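Local atomic coordinates of segregation and condensation protein B (Mycobacterium tuberculosis, PDB entry 2Z99), a protein that probably acts in chromosome condensation and partition during cell division, as a winged-helix subunit of the bacterial SMC-ScpA-ScpB complex. Residues Ala22-Leu25 with Val26-Thr29; Pro84-Glu87 with Lys88-Asp92; Thr96-Thr99 with Arg100-Glu104; Thr134-Arg138 with Gly139-Glu143. All coordinates share one frame; numbering follows the deposited sequence.

Contact 1 (Ala22-Leu25 with Val26-Thr29); sequences ALLL and VIDT
Leu25 and Val26 keep near-helical backbone angles, but at Ile27 psi opens to 145° and the chain straightens away from the last turn of helix 13-26. Ile27 then leans back over the carbonyls it has just passed. Its CG2 lies 3.5 Å from Leu23 O and its CG1 3.6 Å from Leu24 O, one branch for each of two successive peptide oxygens. With chi1 at 63°, CG1 is wedged between the backbone N and the carbonyl carbon, which directs CD1 toward Leu24; the methyls Leu24 CD2 and Ile27 CD1 stay 4.4 Å apart, a light contact. This is the exit of the first helix of the N-terminal winged-helix domain, and Leu24 and Leu25 both rest on Met76 of wing strand 73-78. Val26 uses a single branch: CG2, beside its own backbone N, reaches back to within 3.3 Å of Ala22 O, the oxygen that also accepts from Leu25 N. The second subunit covers part of this turn, its Tyr85 packing on Leu23 and its Tyr77 on Leu25. Where the chain departs from the helix, one water molecule donates to Leu25 O at 3.2 Å and to Ile27 O at 3.0 Å, bridging the two carbonyls across the bend.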
# COMPACT_ATOMS: atom_id res chain seq x y z
N ALA A 22 8.17 2.32 -10.30
CA ALA A 22 8.52 1.40 -9.23
C ALA A 22 8.39 2.10 -7.87
O ALA A 22 7.81 1.53 -6.94
CB ALA A 22 9.93 0.89 -9.42
N LEU A 23 8.90 3.33 -7.78
CA LEU A 23 8.87 4.09 -6.54
C LEU A 23 7.48 4.53 -6.13
O LEU A 23 7.11 4.39 -4.96
CB LEU A 23 9.81 5.31 -6.64
CG LEU A 23 11.26 5.01 -7.06
CD1 LEU A 23 12.05 6.30 -7.18
CD2 LEU A 23 11.91 4.07 -6.06
N LEU A 24 6.71 5.05 -7.07
CA LEU A 24 5.36 5.48 -6.76
C LEU A 24 4.50 4.31 -6.29
O LEU A 24 3.42 4.51 -5.73
CB LEU A 24 4.70 6.11 -7.98
CG LEU A 24 5.17 7.49 -8.42
CD1 LEU A 24 4.51 7.85 -9.74
CD2 LEU A 24 4.84 8.50 -7.33
N LEU A 25 4.99 3.10 -6.53
CA LEU A 25 4.23 1.90 -6.15
C LEU A 25 4.39 1.51 -4.69
O LEU A 25 3.40 1.24 -4.01
CB LEU A 25 4.65 0.71 -7.04
CG LEU A 25 3.91 -0.62 -6.81
CD1 LEU A 25 2.52 -0.54 -7.43
CD2 LEU A 25 4.69 -1.78 -7.41
N VAL A 26 5.63 1.51 -4.20
CA VAL A 26 5.93 1.12 -2.83
C VAL A 26 5.59 2.09 -1.69
O VAL A 26 5.59 1.69 -0.52
CB VAL A 26 7.42 0.75 -2.67
CG1 VAL A 26 7.57 -0.21 -1.53
CG2 VAL A 26 7.95 0.13 -3.93
N ILE A 27 5.29 3.34 -2.00
CA ILE A 27 4.98 4.31 -0.95
C ILE A 27 3.57 4.19 -0.39
O ILE A 27 2.62 3.90 -1.12
CB ILE A 27 5.18 5.75 -1.45
CG1 ILE A 27 4.19 6.04 -2.58
CG2 ILE A 27 6.62 5.95 -1.87
CD1 ILE A 27 4.23 7.44 -3.08
N ASP A 28 3.43 4.44 0.91
CA ASP A 28 2.14 4.36 1.57
C ASP A 28 1.65 5.76 1.95
O ASP A 28 0.62 5.93 2.61
CB ASP A 28 2.24 3.49 2.82
CG ASP A 28 0.95 2.74 3.12
OD1 ASP A 28 0.45 2.01 2.23
OD2 ASP A 28 0.45 2.86 4.26
N THR A 29 2.40 6.77 1.52
CA THR A 29 2.07 8.17 1.79
C THR A 29 2.68 8.97 0.65
O THR A 29 3.61 8.52 0.01
CB THR A 29 2.71 8.68 3.13
OG1 THR A 29 4.11 8.93 2.94
CG2 THR A 29 2.54 7.65 4.23
O HOH W 1 0.82 3.10 -3.41

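Contact 2 (Pro84-Glu87 with Lys88-Asp92); sequences PYVE and KLLLD
Glu87 touches Leu91, and Val86 touches Leu90, one turn further along helix 83-94, the segment that leads from the N-terminal winged-helix domain toward the C-terminal one. Regular i to i+4 bonds tie the turns together, from Lys88 N to Pro84 O, Leu89 N to Tyr85 O and Leu91 N to Glu87 O; that of Leu90 N to Val86 O is weak. Val86 and Leu90 run side by side in the same direction. Val86 CG1 lies 4.1 Å from Leu90 CD1, while Leu90 CG sits 3.3 Å from Val86 O. Leu89 turns the other way from its leucine neighbours: its CG is anti to the backbone N (chi1 -168°), carrying the branched end away from Tyr85 although CB remains 3.5 Å from Tyr85 O. Leu89 packs on Ala39 of the second subunit, whose Leu11 and Val26 meet Tyr85 and Val86, so this flank of the helix belongs to the dimer interface. Lys88 runs extended as far as CE and bends only at its last torsion (chi4 72°), curling the ammonium group back over the preceding turn. NZ ends 4.3 Å from Pro84 CB and above the face of the Tyr85 ring, 5.6 Å from its centroid, a long approach worth at most a weak attraction. On the Glu87 flank an aliphatic methyl meets a carboxylate: Leu91 CD1 lies 3.5 Å from Glu87 OE2.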
# COMPACT_ATOMS: atom_id res chain seq x y z
N PRO A 84 -16.85 2.94 -6.91
CA PRO A 84 -17.81 1.84 -6.75
C PRO A 84 -17.16 0.45 -6.78
O PRO A 84 -17.49 -0.41 -5.97
CB PRO A 84 -18.77 2.05 -7.92
CG PRO A 84 -18.81 3.54 -8.03
CD PRO A 84 -17.35 3.92 -7.89
N TYR A 85 -16.24 0.24 -7.72
CA TYR A 85 -15.57 -1.05 -7.81
C TYR A 85 -14.64 -1.26 -6.62
O TYR A 85 -14.51 -2.37 -6.11
CB TYR A 85 -14.76 -1.15 -9.10
CG TYR A 85 -15.61 -1.10 -10.34
CD1 TYR A 85 -15.90 0.11 -10.98
CD2 TYR A 85 -16.17 -2.27 -10.86
CE1 TYR A 85 -16.72 0.15 -12.11
CE2 TYR A 85 -16.98 -2.24 -11.97
CZ TYR A 85 -17.26 -1.04 -12.59
OH TYR A 85 -18.08 -1.03 -13.70
N VAL A 86 -13.99 -0.18 -6.18
CA VAL A 86 -13.10 -0.28 -5.03
C VAL A 86 -13.92 -0.67 -3.80
O VAL A 86 -13.53 -1.55 -3.04
CB VAL A 86 -12.38 1.05 -4.77
CG1 VAL A 86 -11.45 0.91 -3.59
CG2 VAL A 86 -11.59 1.45 -6.00
N GLU A 87 -15.07 -0.02 -3.61
CA GLU A 87 -15.94 -0.32 -2.48
C GLU A 87 -16.25 -1.81 -2.40
O GLU A 87 -15.89 -2.47 -1.43
CB GLU A 87 -17.24 0.47 -2.59
CG GLU A 87 -17.36 1.57 -1.57
CD GLU A 87 -18.57 1.38 -0.68
OE1 GLU A 87 -19.68 1.77 -1.07
OE2 GLU A 87 -18.40 0.82 0.42
N LYS A 88 -16.92 -2.33 -3.43
CA LYS A 88 -17.28 -3.74 -3.48
C LYS A 88 -16.13 -4.69 -3.21
O LYS A 88 -16.24 -5.57 -2.37
CB LYS A 88 -17.88 -4.10 -4.84
CG LYS A 88 -19.17 -3.37 -5.21
CD LYS A 88 -19.83 -4.01 -6.44
CE LYS A 88 -20.98 -3.14 -7.00
NZ LYS A 88 -20.49 -1.90 -7.68
N LEU A 89 -15.03 -4.53 -3.93
CA LEU A 89 -13.90 -5.43 -3.76
C LEU A 89 -13.50 -5.61 -2.31
O LEU A 89 -13.33 -6.74 -1.83
CB LEU A 89 -12.70 -4.93 -4.57
CG LEU A 89 -11.52 -5.89 -4.73
CD1 LEU A 89 -10.63 -5.85 -3.53
CD2 LEU A 89 -12.03 -7.29 -4.97
N LEU A 90 -13.36 -4.51 -1.59
CA LEU A 90 -12.97 -4.57 -0.19
C LEU A 90 -14.06 -5.21 0.66
O LEU A 90 -13.79 -6.13 1.43
CB LEU A 90 -12.63 -3.17 0.31
CG LEU A 90 -11.59 -2.46 -0.56
CD1 LEU A 90 -11.33 -1.08 -0.01
CD2 LEU A 90 -10.29 -3.25 -0.62
N LEU A 91 -15.29 -4.75 0.50
CA LEU A 91 -16.40 -5.30 1.26
C LEU A 91 -16.50 -6.82 1.07
O LEU A 91 -16.90 -7.54 1.98
CB LEU A 91 -17.71 -4.64 0.84
CG LEU A 91 -17.80 -3.16 1.17
CD1 LEU A 91 -19.06 -2.57 0.57
CD2 LEU A 91 -17.78 -2.97 2.68
N ASP A 92 -16.14 -7.31 -0.11
CA ASP A 92 -16.18 -8.74 -0.37
C ASP A 92 -15.04 -9.42 0.38
O ASP A 92 -14.38 -10.34 -0.13
CB ASP A 92 -16.08 -9.04 -1.87
CG ASP A 92 -17.34 -8.64 -2.64
OD1 ASP A 92 -18.45 -8.72 -2.07
OD2 ASP A 92 -17.22 -8.25 -3.83

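Contact 3 (Thr96-Thr99 with Arg100-Glu104); sequences TKLT and RAALE
Thr99, Leu103 and Leu98 carry this contact, in which a loop hands over to helix 100-112. Thr99 binds the first turn with both its oxygens. Its hydroxyl accepts from Ala102 N, with OG1 3.3 Å from that nitrogen, and its carbonyl O accepts from Leu103 N at 3.1 Å in a nearly straight bond (167° at the hydrogen). The hydroxyl can do so because chi1 of 61° holds OG1 between the backbone N and the carbonyl carbon, facing the N-H of Ala102 in the first turn; the methyl of Ala102 packs against it, CB 3.5 Å from OG1. Thr99 is thus the N-cap of the first helix of the C-terminal winged-helix domain, and Leu98 and Leu103, flanking the cap at N' and N4, form a hydrophobic staple. The two leucines meet at an angle through their branches: Leu98 CD1 is 3.5 Å from Leu103 CD1, tighter than usual for two methyls, and Leu98 CB lies 3.8 Å from the same CD1. The other branch of Leu98 turns to the neighbouring residue, CD2 resting 3.7 Å from Ala102 CB. Ala101 and Glu104 touch Arg124 of helix 117-124.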
# COMPACT_ATOMS: atom_id res chain seq x y z
N THR A 96 -16.38 -13.85 5.57
CA THR A 96 -15.69 -15.05 5.09
C THR A 96 -16.73 -16.06 4.61
O THR A 96 -17.92 -15.92 4.88
CB THR A 96 -14.83 -15.67 6.22
OG1 THR A 96 -15.65 -15.95 7.37
CG2 THR A 96 -13.72 -14.70 6.63
N LYS A 97 -16.27 -17.07 3.88
CA LYS A 97 -17.15 -18.11 3.35
C LYS A 97 -17.94 -18.80 4.47
O LYS A 97 -17.65 -18.61 5.65
CB LYS A 97 -16.31 -19.14 2.58
CG LYS A 97 -17.05 -20.40 2.13
CD LYS A 97 -18.22 -20.09 1.21
CE LYS A 97 -18.99 -21.35 0.86
NZ LYS A 97 -20.16 -21.04 0.00
N LEU A 98 -18.95 -19.58 4.10
CA LEU A 98 -19.76 -20.29 5.09
C LEU A 98 -19.12 -21.63 5.44
O LEU A 98 -18.69 -22.39 4.56
CB LEU A 98 -21.18 -20.54 4.56
CG LEU A 98 -22.22 -19.41 4.63
CD1 LEU A 98 -23.54 -19.88 4.03
CD2 LEU A 98 -22.42 -19.00 6.08
N THR A 99 -19.05 -21.91 6.74
CA THR A 99 -18.47 -23.16 7.23
C THR A 99 -19.41 -24.29 6.84
O THR A 99 -20.58 -24.07 6.55
CB THR A 99 -18.31 -23.12 8.75
OG1 THR A 99 -19.60 -22.95 9.37
CG2 THR A 99 -17.42 -21.96 9.16
N ARG A 100 -18.90 -25.52 6.84
CA ARG A 100 -19.74 -26.65 6.48
C ARG A 100 -20.91 -26.78 7.45
O ARG A 100 -22.02 -27.16 7.06
CB ARG A 100 -18.91 -27.94 6.47
CG ARG A 100 -19.70 -29.17 6.07
CD ARG A 100 -18.80 -30.36 5.76
NE ARG A 100 -18.10 -30.22 4.48
CZ ARG A 100 -17.03 -29.45 4.27
NH1 ARG A 100 -16.51 -28.74 5.26
NH2 ARG A 100 -16.49 -29.40 3.06
N ALA A 101 -20.67 -26.46 8.71
CA ALA A 101 -21.72 -26.54 9.71
C ALA A 101 -22.86 -25.62 9.29
O ALA A 101 -24.03 -25.99 9.36
CB ALA A 101 -21.19 -26.13 11.08
N ALA A 102 -22.50 -24.41 8.85
CA ALA A 102 -23.49 -23.43 8.41
C ALA A 102 -24.28 -23.92 7.21
O ALA A 102 -25.51 -23.89 7.22
CB ALA A 102 -22.79 -22.12 8.07
N LEU A 103 -23.60 -24.37 6.16
CA LEU A 103 -24.31 -24.87 4.99
C LEU A 103 -25.25 -25.99 5.42
O LEU A 103 -26.40 -26.07 4.97
CB LEU A 103 -23.32 -25.39 3.93
CG LEU A 103 -22.53 -24.41 3.06
CD1 LEU A 103 -23.35 -23.14 2.85
CD2 LEU A 103 -21.19 -24.08 3.69
N GLU A 104 -24.75 -26.83 6.31
CA GLU A 104 -25.51 -27.95 6.83
C GLU A 104 -26.85 -27.45 7.38
O GLU A 104 -27.90 -27.92 6.98
CB GLU A 104 -24.73 -28.61 7.97
CG GLU A 104 -24.70 -30.13 7.93
CD GLU A 104 -23.48 -30.67 7.20
OE1 GLU A 104 -23.50 -30.67 5.94
OE2 GLU A 104 -22.51 -31.08 7.88

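Contact 4 (Thr134-Arg138 with Gly139-Glu143); sequences TLLAR and GLITE
Leu135 touches both Leu140 and Ile141, spanning the turn that links helix 129-137 to strand 141-146 in the C-terminal winged-helix domain. Along its side chain, CB comes first, 3.7 Å from Ile141 CD1. CG is the branch point, from which CD1 reaches 4.1 Å from the same Ile141 CD1, the two side chains crossing at a slant. CD2 heads the other way, to 4.2 Å from Leu140 CB, where the two leucines cross at about a right angle. Beyond these residues, Leu135 and Ile141 both reach Leu106 of helix 100-112, and Leu140 packs on Phe161 of helix 159-165. The turn itself is a Schellman motif: Gly139, at a phi of 62°, sends its N-H back to Leu136 O (2.8 Å), and Leu140 N donates to Leu135 O (2.9 Å). The two donors approach differently, since Leu140 N lies almost in line with its carbonyl whereas Gly139 N stands above the carbonyl plane of Leu136. Ile141 N adds a weak bond to Leu135 O. Leu136 crosses Ile141 obliquely and meets it mainly through one methyl, CD2, pressed to 3.4 Å from Ile141 CG1, closer than ordinary van der Waals contact. A water molecule donates to Leu136 O and, at 2.8 Å, to Ile141 O. Each of the carbonyls of Leu135 and Leu136 therefore has two donors, one of Leu135's being weak, so these two carbonyls at the end of the helix are supplied beside a close-packed set of aliphatic groups.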
# COMPACT_ATOMS: atom_id res chain seq x y z
N THR A 134 -25.80 -15.64 11.70
CA THR A 134 -25.12 -15.28 10.46
C THR A 134 -26.02 -15.54 9.26
O THR A 134 -26.13 -14.69 8.39
CB THR A 134 -23.76 -16.04 10.29
OG1 THR A 134 -24.00 -17.43 10.04
CG2 THR A 134 -22.89 -15.89 11.52
N LEU A 135 -26.68 -16.69 9.22
CA LEU A 135 -27.58 -16.99 8.11
C LEU A 135 -28.62 -15.89 7.98
O LEU A 135 -29.03 -15.55 6.87
CB LEU A 135 -28.28 -18.32 8.32
CG LEU A 135 -27.49 -19.59 8.07
CD1 LEU A 135 -28.40 -20.78 8.26
CD2 LEU A 135 -26.93 -19.58 6.66
N LEU A 136 -29.07 -15.36 9.11
CA LEU A 136 -30.06 -14.29 9.11
C LEU A 136 -29.46 -12.98 8.59
O LEU A 136 -29.99 -12.38 7.66
CB LEU A 136 -30.62 -14.07 10.51
CG LEU A 136 -31.47 -15.19 11.11
CD1 LEU A 136 -31.85 -14.82 12.53
CD2 LEU A 136 -32.70 -15.43 10.26
N ALA A 137 -28.36 -12.56 9.20
CA ALA A 137 -27.69 -11.33 8.81
C ALA A 137 -27.31 -11.33 7.33
O ALA A 137 -27.35 -10.29 6.68
CB ALA A 137 -26.45 -11.13 9.66
N ARG A 138 -26.94 -12.50 6.81
CA ARG A 138 -26.57 -12.60 5.40
C ARG A 138 -27.79 -12.74 4.51
O ARG A 138 -27.65 -12.96 3.30
CB ARG A 138 -25.65 -13.79 5.15
CG ARG A 138 -24.35 -13.75 5.91
CD ARG A 138 -23.44 -14.85 5.43
NE ARG A 138 -22.19 -14.85 6.17
CZ ARG A 138 -21.08 -15.43 5.74
NH1 ARG A 138 -21.07 -16.05 4.56
NH2 ARG A 138 -19.97 -15.39 6.48
N GLY A 139 -28.98 -12.65 5.11
CA GLY A 139 -30.22 -12.74 4.37
C GLY A 139 -30.49 -14.05 3.65
O GLY A 139 -31.26 -14.08 2.69
N LEU A 140 -29.86 -15.14 4.09
CA LEU A 140 -30.11 -16.43 3.46
C LEU A 140 -31.41 -17.07 3.95
O LEU A 140 -32.00 -17.92 3.28
CB LEU A 140 -28.93 -17.39 3.70
CG LEU A 140 -27.73 -17.22 2.77
CD1 LEU A 140 -28.20 -17.05 1.33
CD2 LEU A 140 -26.93 -16.02 3.21
N ILE A 141 -31.85 -16.65 5.13
CA ILE A 141 -33.10 -17.17 5.71
C ILE A 141 -33.72 -16.02 6.46
O ILE A 141 -33.07 -15.01 6.70
CB ILE A 141 -32.86 -18.33 6.73
CG1 ILE A 141 -32.10 -17.81 7.95
CG2 ILE A 141 -32.14 -19.49 6.04
CD1 ILE A 141 -31.91 -18.82 9.07
N THR A 142 -34.98 -16.17 6.82
CA THR A 142 -35.67 -15.12 7.56
C THR A 142 -36.88 -15.66 8.30
O THR A 142 -37.34 -16.76 8.02
CB THR A 142 -36.14 -14.00 6.63
OG1 THR A 142 -36.59 -12.89 7.42
CG2 THR A 142 -37.29 -14.49 5.75
N GLU A 143 -37.37 -14.88 9.25
CA GLU A 143 -38.54 -15.28 10.02
C GLU A 143 -39.78 -15.17 9.14
O GLU A 143 -40.02 -14.14 8.51
CB GLU A 143 -38.70 -14.39 11.27
CG GLU A 143 -37.52 -14.43 12.23
CD GLU A 143 -36.49 -13.35 11.95
OE1 GLU A 143 -36.31 -12.98 10.76
OE2 GLU A 143 -35.84 -12.88 12.91
O HOH W 2 -32.75 -12.23 7.07

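The four contacts follow one another along an elongated chain. Contact 1 belongs to the N-terminal winged-helix domain and contacts 3 and 4 to the C-terminal one, on opposite sides of the chain's centre; contacts 1 and 4 have centres about 42 Å apart. Contact 2 lies between, its centre about 22 Å from those of both contact 1 and contact 4. Contacts 1 and 2 both touch the second subunit, whereas contacts 3 and 4 touch no other chain of the assembly. The direct tie is between contacts 3 and 4, where Arg138 NH2 lies 2.7 Å from Thr96 O, a probable hydrogen bond, and NH1 packs 3.6 Å from Leu98 CG.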